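Long-range contacts in MdbA protein (Corynebacterium diphtheriae, PDB 5C00), which probably catalyses disulfide bond formation in exported proteins, as a thiol-disulfide oxidoreductase needed for viability, pilus assembly, toxin production and virulence: residues Lys45-Tyr50 and Val188-Lys193; Phe49-Ser54 and Leu82-Phe87. All coordinates share one frame; numbering follows the deposited sequence. Where two conformers were deposited one is given.

Contact 1 (Lys45-Tyr50 and Val188-Lys193); sequences KKIDFY and VFIDGK
Asp48 and Phe189 form the hydrogen-bonded pair where strand 45-50 meets the antiparallel strand 188-190, the axes 4.8 Å apart at 167°, with Ile47-Ile190 and Phe49-Val188 as non-hydrogen-bonded pairs to either side. At the type I' turn Ile190-Lys193, Asp191 grips Lys46 twice: its N donates to Lys46 O at 2.8 Å, and its OD1 accepts from Lys46 N at 2.9 Å, met from above the carboxylate plane. Lys45 crosses this carboxylate with its methylenes, CD 3.6 Å from Asp191 OD2. Water 1 accepts from Gly192 N and is hydrogen-bonded to Lys46 O and Asp48 OD2, while Asp48 OD1 is bridged to Arg83. On the face of Ile47, Phe49, Val188 and Ile190, against which Trp202 and Ala206 pack, Ile47 CD1 runs alongside Ile190 CG1; Val188 CG1 lies anti to the backbone N (chi1 172°), leaving CG2 to reach Phe49 CD1 at 3.6 Å. On the face of Asp48, Tyr50 and Phe189 the two rings meet obliquely, CE1 to CE1 at 3.6 Å, planes at 70°, and both touch Leu176 of helix 162-180. Such a hairpin, antiparallel to the first strand of the beta-alpha-beta unit and followed by a C-terminal helix, is characteristic of the thioredoxin fold.

Contact 2 (Phe49-Ser54 and Leu82-Phe87); sequences FYEDFS and LRILNF
The ring of Tyr50 carries Arg83 over one face, Arg83 CB 4.0 Å from the ring centroid in a CH-pi contact, and has Leu85 CD2 at its edge. Extended from CG to NE, the Arg83 chain follows the ring, so that CD comes within 3.6 Å of Tyr50 CZ and the guanidinium is carried past the phenol to Asp30 and Asn172. The Phe87 ring, with Leu85 CB in plane at its edge, lies against Asp52, CE1 3.7 Å from Asp52 CB. On the opposite face of the sheet, Glu51 has CG between its backbone N and carbonyl carbon (chi1 60°), which lays the chain beside Ile84, CG 3.5 Å from Ile84 CD1; its buried carboxylate is paired with Arg120, and Phe49 CD2 packs on Leu82 CD2. Backbone bonds run from Arg83 N to Phe49 O, Glu51 N to Arg83 O and Leu85 N to Glu51 O. Beyond them, water 2 links Phe53 N to Leu85 O, and Asp52 OD1, also bonded to Ser97 OG, accepts from Ser54 N through its anti lone pair, an Asx turn. Two adjacent parallel strands connected through helix 56-74 make a beta-alpha-beta unit, whose first strand leads into the presumed thioredoxin-type CxxC site at the start of that helix.

In the fold
Contacts 1 and 2 illustrate how one central strand, 45-52, can hold two neighbours of opposite direction: 187-190 runs antiparallel along one edge and 78-85 parallel along the other. Their centres lie about 14 Å apart, and they share Phe49 and Tyr50. A salt bridge joins them directly, Asp48 OD1 to Arg83 NE at 2.9 Å. Contact 1 is partly buried, its centre about 15 Å from the centre of the chain, whereas contact 2 is buried, its centre about 7 Å from that point. The strand then leads to Cys55 and Cys58 at the start of helix 56-74, probably the redox pair; Glu51 touches this motif, while the Phe49 side chain lies near it without contact.

Contact 1 (Lys45-Tyr50 and Val188-Lys193)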
ATOM      1  N   LYS A  45      17.170  -1.882  -8.347  1.00 32.89           N
ATOM      2  CA  LYS A  45      17.352  -1.757  -6.907  1.00 32.32           C
ATOM      3  C   LYS A  45      16.099  -2.224  -6.178  1.00 30.88           C
ATOM      4  O   LYS A  45      14.996  -1.947  -6.638  1.00 28.75           O
ATOM      5  CB  LYS A  45      17.733  -0.321  -6.550  1.00 34.41           C
ATOM      6  CG  LYS A  45      19.089   0.078  -7.171  1.00 39.33           C
ATOM      7  CD  LYS A  45      19.886   1.025  -6.288  1.00 43.52           C
ATOM      8  CE  LYS A  45      21.396   0.901  -6.508  1.00 47.17           C
ATOM      9  NZ  LYS A  45      21.750   0.813  -7.952  1.00 51.52           N
ATOM     10  N   LYS A  46      16.278  -3.011  -5.112  1.00 28.34           N
ATOM     11  CA  LYS A  46      15.159  -3.512  -4.325  1.00 29.15           C
ATOM     12  C   LYS A  46      14.814  -2.526  -3.222  1.00 27.01           C
ATOM     13  O   LYS A  46      15.658  -2.174  -2.412  1.00 27.08           O
ATOM     14  CB  LYS A  46      15.492  -4.861  -3.717  1.00 33.06           C
ATOM     15  CG  LYS A  46      15.565  -5.947  -4.772  1.00 38.99           C
ATOM     16  CD  LYS A  46      16.357  -7.158  -4.290  1.00 45.66           C
ATOM     17  CE  LYS A  46      16.949  -7.957  -5.450  1.00 51.26           C
ATOM     18  NZ  LYS A  46      18.148  -8.705  -4.988  1.00 53.48           N
ATOM     19  N   ILE A  47      13.566  -2.099  -3.162  1.00 23.74           N
ATOM     20  CA  ILE A  47      13.167  -1.088  -2.205  1.00 23.07           C
ATOM     21  C   ILE A  47      12.307  -1.788  -1.195  1.00 21.88           C
ATOM     22  O   ILE A  47      11.469  -2.595  -1.560  1.00 23.45           O
ATOM     23  CB  ILE A  47      12.384   0.029  -2.882  1.00 23.35           C
ATOM     24  CG1 ILE A  47      13.120   0.554  -4.111  1.00 23.70           C
ATOM     25  CG2 ILE A  47      12.031   1.125  -1.900  1.00 23.60           C
ATOM     26  CD1 ILE A  47      14.431   1.229  -3.821  1.00 25.58           C
ATOM     27  N   ASP A  48      12.523  -1.501   0.073  1.00 20.51           N
ATOM     28  CA  ASP A  48      11.565  -1.866   1.097  1.00 21.46           C
ATOM     29  C   ASP A  48      10.973  -0.582   1.606  1.00 20.19           C
ATOM     30  O   ASP A  48      11.679   0.290   2.106  1.00 19.40           O
ATOM     31  CB  ASP A  48      12.229  -2.658   2.215  1.00 23.50           C
ATOM     32  CG  ASP A  48      12.725  -4.016   1.750  1.00 26.14           C
ATOM     33  OD1 ASP A  48      11.899  -4.840   1.344  1.00 25.18           O
ATOM     34  OD2 ASP A  48      13.961  -4.246   1.788  1.00 27.16           O
ATOM     35  N   PHE A  49       9.667  -0.430   1.361  1.00 18.99           N
ATOM     36  CA  PHE A  49       8.979   0.801   1.681  0.60 18.16           C
ATOM     37  C   PHE A  49       7.927   0.438   2.702  1.00 17.68           C
ATOM     38  O   PHE A  49       6.978  -0.284   2.415  1.00 16.62           O
ATOM     39  CB  PHE A  49       8.403   1.373   0.397  0.60 18.71           C
ATOM     40  CG  PHE A  49       7.740   2.722   0.532  0.60 19.07           C
ATOM     41  CD1 PHE A  49       7.795   3.481   1.691  0.60 19.32           C
ATOM     42  CD2 PHE A  49       7.050   3.233  -0.564  0.60 20.26           C
ATOM     43  CE1 PHE A  49       7.167   4.708   1.766  0.60 20.47           C
ATOM     44  CE2 PHE A  49       6.418   4.461  -0.496  0.60 20.84           C
ATOM     45  CZ  PHE A  49       6.477   5.200   0.672  0.60 21.63           C
ATOM     46  N   TYR A  50       8.104   0.961   3.902  1.00 17.42           N
ATOM     47  CA  TYR A  50       7.231   0.666   5.042  1.00 17.48           C
ATOM     48  C   TYR A  50       6.237   1.803   5.215  1.00 19.14           C
ATOM     49  O   TYR A  50       6.632   2.961   5.279  1.00 18.09           O
ATOM     50  CB  TYR A  50       8.031   0.478   6.305  1.00 19.59           C
ATOM     51  CG  TYR A  50       8.970  -0.717   6.301  1.00 19.70           C
ATOM     52  CD1 TYR A  50      10.239  -0.630   5.740  1.00 20.88           C
ATOM     53  CD2 TYR A  50       8.583  -1.938   6.883  1.00 20.72           C
ATOM     54  CE1 TYR A  50      11.105  -1.725   5.720  1.00 20.53           C
ATOM     55  CE2 TYR A  50       9.446  -3.027   6.896  1.00 20.59           C
ATOM     56  CZ  TYR A  50      10.686  -2.918   6.290  1.00 21.58           C
ATOM     57  OH  TYR A  50      11.545  -3.990   6.365  1.00 26.02           O
ATOM     58  N   VAL A 188      12.090   4.010   4.183  1.00 17.88           N
ATOM     59  CA  VAL A 188      12.507   3.484   2.900  1.00 18.33           C
ATOM     60  C   VAL A 188      13.941   2.927   3.005  1.00 18.86           C
ATOM     61  O   VAL A 188      14.810   3.550   3.603  1.00 19.95           O
ATOM     62  CB  VAL A 188      12.477   4.594   1.856  1.00 18.93           C
ATOM     63  CG1 VAL A 188      13.107   4.130   0.541  1.00 18.73           C
ATOM     64  CG2 VAL A 188      11.045   5.119   1.660  1.00 18.96           C
ATOM     65  N   PHE A 189      14.160   1.769   2.431  1.00 19.48           N
ATOM     66  CA  PHE A 189      15.487   1.166   2.323  1.00 20.99           C
ATOM     67  C   PHE A 189      15.740   0.880   0.861  1.00 22.59           C
ATOM     68  O   PHE A 189      14.812   0.439   0.109  1.00 22.80           O
ATOM     69  CB  PHE A 189      15.521  -0.187   3.090  1.00 21.53           C
ATOM     70  CG  PHE A 189      15.351  -0.064   4.596  1.00 22.40           C
ATOM     71  CD1 PHE A 189      14.129   0.232   5.158  1.00 21.58           C
ATOM     72  CD2 PHE A 189      16.422  -0.311   5.457  1.00 23.31           C
ATOM     73  CE1 PHE A 189      13.961   0.332   6.542  1.00 22.95           C
ATOM     74  CE2 PHE A 189      16.263  -0.243   6.815  1.00 23.40           C
ATOM     75  CZ  PHE A 189      15.049   0.118   7.368  1.00 23.43           C
ATOM     76  N   ILE A 190      16.971   1.064   0.439  1.00 23.21           N
ATOM     77  CA  ILE A 190      17.412   0.773  -0.908  1.00 25.42           C
ATOM     78  C   ILE A 190      18.442  -0.346  -0.779  1.00 26.58           C
ATOM     79  O   ILE A 190      19.468  -0.163  -0.136  1.00 24.41           O
ATOM     80  CB  ILE A 190      18.081   2.003  -1.568  1.00 26.03           C
ATOM     81  CG1 ILE A 190      17.076   3.151  -1.697  1.00 26.84           C
ATOM     82  CG2 ILE A 190      18.690   1.612  -2.929  1.00 26.03           C
ATOM     83  CD1 ILE A 190      17.603   4.505  -2.149  1.00 26.51           C
ATOM     84  N   ASP A 191      18.129  -1.527  -1.311  1.00 29.50           N
ATOM     85  CA  ASP A 191      19.028  -2.678  -1.176  1.00 32.13           C
ATOM     86  C   ASP A 191      19.523  -2.854   0.258  1.00 32.41           C
ATOM     87  O   ASP A 191      20.732  -3.028   0.487  1.00 30.29           O
ATOM     88  CB  ASP A 191      20.237  -2.519  -2.124  1.00 35.47           C
ATOM     89  CG  ASP A 191      19.857  -2.608  -3.576  1.00 38.21           C
ATOM     90  OD1 ASP A 191      18.901  -3.350  -3.907  1.00 36.13           O
ATOM     91  OD2 ASP A 191      20.531  -1.944  -4.392  1.00 40.47           O
ATOM     92  N   GLY A 192      18.608  -2.829   1.224  1.00 29.56           N
ATOM     93  CA  GLY A 192      18.967  -3.052   2.636  1.00 29.87           C
ATOM     94  C   GLY A 192      19.514  -1.867   3.420  1.00 29.31           C
ATOM     95  O   GLY A 192      19.727  -1.971   4.617  1.00 30.71           O
ATOM     96  N   LYS A 193      19.723  -0.743   2.754  1.00 28.60           N
ATOM     97  CA  LYS A 193      20.303   0.461   3.342  0.60 29.68           C
ATOM     98  C   LYS A 193      19.224   1.519   3.527  1.00 27.37           C
ATOM     99  O   LYS A 193      18.626   1.969   2.537  1.00 24.95           O
ATOM    100  CB  LYS A 193      21.376   0.984   2.377  0.60 32.81           C
ATOM    101  CG  LYS A 193      22.050   2.304   2.745  0.60 36.18           C
ATOM    102  CD  LYS A 193      22.673   2.952   1.510  0.60 38.32           C
ATOM    103  CE  LYS A 193      23.940   3.725   1.842  0.60 40.56           C
ATOM    104  NZ  LYS A 193      23.741   4.691   2.953  0.60 41.07           N
TER
HETATM  105  O   HOH W   1      15.834  -2.763   0.489  1.00 27.85           O

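Contact 2 (Phe49-Ser54 and Leu82-Phe87)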
ATOM      1  N   PHE A  49       9.667  -0.430   1.361  1.00 18.99           N
ATOM      2  CA  PHE A  49       8.979   0.801   1.681  0.60 18.16           C
ATOM      3  C   PHE A  49       7.927   0.438   2.702  1.00 17.68           C
ATOM      4  O   PHE A  49       6.978  -0.284   2.415  1.00 16.62           O
ATOM      5  CB  PHE A  49       8.403   1.373   0.397  0.60 18.71           C
ATOM      6  CG  PHE A  49       7.740   2.722   0.532  0.60 19.07           C
ATOM      7  CD1 PHE A  49       7.795   3.481   1.691  0.60 19.32           C
ATOM      8  CD2 PHE A  49       7.050   3.233  -0.564  0.60 20.26           C
ATOM      9  CE1 PHE A  49       7.167   4.708   1.766  0.60 20.47           C
ATOM     10  CE2 PHE A  49       6.418   4.461  -0.496  0.60 20.84           C
ATOM     11  CZ  PHE A  49       6.477   5.200   0.672  0.60 21.63           C
ATOM     12  N   TYR A  50       8.104   0.961   3.902  1.00 17.42           N
ATOM     13  CA  TYR A  50       7.231   0.666   5.042  1.00 17.48           C
ATOM     14  C   TYR A  50       6.237   1.803   5.215  1.00 19.14           C
ATOM     15  O   TYR A  50       6.632   2.961   5.279  1.00 18.09           O
ATOM     16  CB  TYR A  50       8.031   0.478   6.305  1.00 19.59           C
ATOM     17  CG  TYR A  50       8.970  -0.717   6.301  1.00 19.70           C
ATOM     18  CD1 TYR A  50      10.239  -0.630   5.740  1.00 20.88           C
ATOM     19  CD2 TYR A  50       8.583  -1.938   6.883  1.00 20.72           C
ATOM     20  CE1 TYR A  50      11.105  -1.725   5.720  1.00 20.53           C
ATOM     21  CE2 TYR A  50       9.446  -3.027   6.896  1.00 20.59           C
ATOM     22  CZ  TYR A  50      10.686  -2.918   6.290  1.00 21.58           C
ATOM     23  OH  TYR A  50      11.545  -3.990   6.365  1.00 26.02           O
ATOM     24  N   GLU A  51       4.959   1.460   5.271  1.00 18.77           N
ATOM     25  CA  GLU A  51       3.953   2.476   5.511  1.00 19.14           C
ATOM     26  C   GLU A  51       2.802   1.889   6.287  1.00 18.07           C
ATOM     27  O   GLU A  51       2.658   0.660   6.433  1.00 16.70           O
ATOM     28  CB  GLU A  51       3.499   3.178   4.210  1.00 20.65           C
ATOM     29  CG  GLU A  51       2.912   2.302   3.186  1.00 23.71           C
ATOM     30  CD  GLU A  51       2.656   2.952   1.772  1.00 25.87           C
ATOM     31  OE1 GLU A  51       2.191   2.183   0.943  1.00 28.46           O
ATOM     32  OE2 GLU A  51       2.958   4.145   1.481  1.00 28.94           O
ATOM     33  N   ASP A  52       1.992   2.794   6.802  1.00 17.37           N
ATOM     34  CA  ASP A  52       0.761   2.442   7.570  1.00 16.92           C
ATOM     35  C   ASP A  52      -0.361   3.358   7.032  1.00 16.47           C
ATOM     36  O   ASP A  52      -0.167   4.575   6.877  1.00 15.31           O
ATOM     37  CB  ASP A  52       1.095   2.598   9.054  1.00 17.58           C
ATOM     38  CG  ASP A  52      -0.078   2.264  10.004  1.00 17.99           C
ATOM     39  OD1 ASP A  52      -1.202   2.781   9.834  1.00 16.67           O
ATOM     40  OD2 ASP A  52       0.162   1.529  10.977  1.00 18.06           O
ATOM     41  N   PHE A  53      -1.529   2.799   6.763  1.00 16.09           N
ATOM     42  CA  PHE A  53      -2.638   3.591   6.207  1.00 16.48           C
ATOM     43  C   PHE A  53      -3.226   4.656   7.174  1.00 17.51           C
ATOM     44  O   PHE A  53      -4.014   5.495   6.732  1.00 18.32           O
ATOM     45  CB  PHE A  53      -3.725   2.713   5.690  1.00 17.33           C
ATOM     46  CG  PHE A  53      -3.450   2.156   4.316  1.00 17.46           C
ATOM     47  CD1 PHE A  53      -3.670   2.957   3.187  1.00 16.70           C
ATOM     48  CD2 PHE A  53      -2.989   0.850   4.141  1.00 17.39           C
ATOM     49  CE1 PHE A  53      -3.436   2.484   1.921  1.00 17.20           C
ATOM     50  CE2 PHE A  53      -2.732   0.395   2.865  1.00 18.02           C
ATOM     51  CZ  PHE A  53      -2.976   1.182   1.763  1.00 18.06           C
ATOM     52  N   SER A  54      -2.824   4.670   8.446  1.00 16.68           N
ATOM     53  CA  SER A  54      -3.269   5.731   9.343  1.00 18.64           C
ATOM     54  C   SER A  54      -2.184   6.783   9.587  1.00 19.93           C
ATOM     55  O   SER A  54      -2.357   7.656  10.435  1.00 20.46           O
ATOM     56  CB  SER A  54      -3.731   5.163  10.678  1.00 19.29           C
ATOM     57  OG  SER A  54      -4.780   4.243  10.437  1.00 19.42           O
ATOM     58  N   LEU A  82       6.278  -3.056  -0.954  1.00 16.37           N
ATOM     59  CA  LEU A  82       5.435  -2.312  -0.064  1.00 17.04           C
ATOM     60  C   LEU A  82       5.145  -3.210   1.139  1.00 16.99           C
ATOM     61  O   LEU A  82       4.542  -4.297   0.991  1.00 17.96           O
ATOM     62  CB  LEU A  82       4.127  -1.871  -0.722  1.00 16.94           C
ATOM     63  CG  LEU A  82       4.262  -0.857  -1.852  1.00 19.03           C
ATOM     64  CD1 LEU A  82       2.919  -0.738  -2.532  1.00 18.58           C
ATOM     65  CD2 LEU A  82       4.729   0.481  -1.330  1.00 19.97           C
ATOM     66  N   ARG A  83       5.691  -2.805   2.282  1.00 17.39           N
ATOM     67  CA  ARG A  83       5.627  -3.542   3.537  1.00 17.85           C
ATOM     68  C   ARG A  83       4.720  -2.779   4.480  1.00 17.96           C
ATOM     69  O   ARG A  83       5.134  -1.794   5.137  1.00 17.81           O
ATOM     70  CB  ARG A  83       7.025  -3.727   4.090  1.00 18.05           C
ATOM     71  CG  ARG A  83       7.878  -4.658   3.194  1.00 19.13           C
ATOM     72  CD  ARG A  83       9.172  -5.151   3.859  1.00 21.32           C
ATOM     73  NE  ARG A  83       9.809  -6.112   2.972  1.00 22.66           N
ATOM     74  CZ  ARG A  83       9.434  -7.381   2.837  1.00 23.81           C
ATOM     75  NH1 ARG A  83       8.454  -7.884   3.553  1.00 24.74           N
ATOM     76  NH2 ARG A  83      10.033  -8.151   1.941  1.00 27.34           N
ATOM     77  N   ILE A  84       3.459  -3.195   4.464  1.00 17.72           N
ATOM     78  CA  ILE A  84       2.436  -2.498   5.199  1.00 18.24           C
ATOM     79  C   ILE A  84       2.338  -2.906   6.657  1.00 18.23           C
ATOM     80  O   ILE A  84       2.350  -4.085   7.032  1.00 18.00           O
ATOM     81  CB  ILE A  84       1.039  -2.591   4.513  1.00 18.72           C
ATOM     82  CG1 ILE A  84       1.130  -2.306   3.000  1.00 19.66           C
ATOM     83  CG2 ILE A  84       0.090  -1.629   5.196  1.00 18.49           C
ATOM     84  CD1 ILE A  84       1.835  -1.033   2.650  1.00 21.07           C
ATOM     85  N   LEU A  85       2.267  -1.888   7.508  1.00 17.14           N
ATOM     86  CA  LEU A  85       2.238  -2.054   8.936  1.00 18.48           C
ATOM     87  C   LEU A  85       0.852  -1.700   9.496  1.00 18.70           C
ATOM     88  O   LEU A  85       0.051  -1.067   8.813  1.00 18.15           O
ATOM     89  CB  LEU A  85       3.274  -1.136   9.563  1.00 17.95           C
ATOM     90  CG  LEU A  85       4.722  -1.290   9.103  1.00 19.51           C
ATOM     91  CD1 LEU A  85       5.542  -0.158   9.602  1.00 20.99           C
ATOM     92  CD2 LEU A  85       5.298  -2.617   9.587  1.00 21.02           C
ATOM     93  N   ASN A  86       0.570  -2.108  10.739  1.00 19.62           N
ATOM     94  CA  ASN A  86      -0.639  -1.681  11.444  1.00 19.20           C
ATOM     95  C   ASN A  86      -0.333  -1.200  12.880  1.00 20.21           C
ATOM     96  O   ASN A  86      -1.190  -1.236  13.768  1.00 18.55           O
ATOM     97  CB  ASN A  86      -1.742  -2.751  11.434  1.00 20.20           C
ATOM     98  CG  ASN A  86      -1.385  -3.981  12.232  1.00 21.64           C
ATOM     99  OD1 ASN A  86      -0.293  -4.039  12.755  1.00 19.88           O
ATOM    100  ND2 ASN A  86      -2.302  -4.994  12.293  1.00 22.76           N
ATOM    101  N   PHE A  87       0.896  -0.751  13.091  1.00 20.97           N
ATOM    102  CA  PHE A  87       1.372  -0.329  14.423  1.00 21.33           C
ATOM    103  C   PHE A  87       0.576   0.845  14.962  1.00 21.20           C
ATOM    104  O   PHE A  87       0.428   1.003  16.186  1.00 22.36           O
ATOM    105  CB  PHE A  87       2.896  -0.035  14.376  1.00 21.60           C
ATOM    106  CG  PHE A  87       3.281   1.256  13.715  1.00 22.04           C
ATOM    107  CD1 PHE A  87       3.344   1.370  12.348  1.00 21.64           C
ATOM    108  CD2 PHE A  87       3.651   2.354  14.479  1.00 23.87           C
ATOM    109  CE1 PHE A  87       3.696   2.557  11.736  1.00 22.13           C
ATOM    110  CE2 PHE A  87       4.000   3.557  13.887  1.00 23.25           C
ATOM    111  CZ  PHE A  87       4.031   3.680  12.523  1.00 23.67           C
TER
HETATM  112  O   HOH W   2      -2.122   0.074   7.388  1.00 16.67           O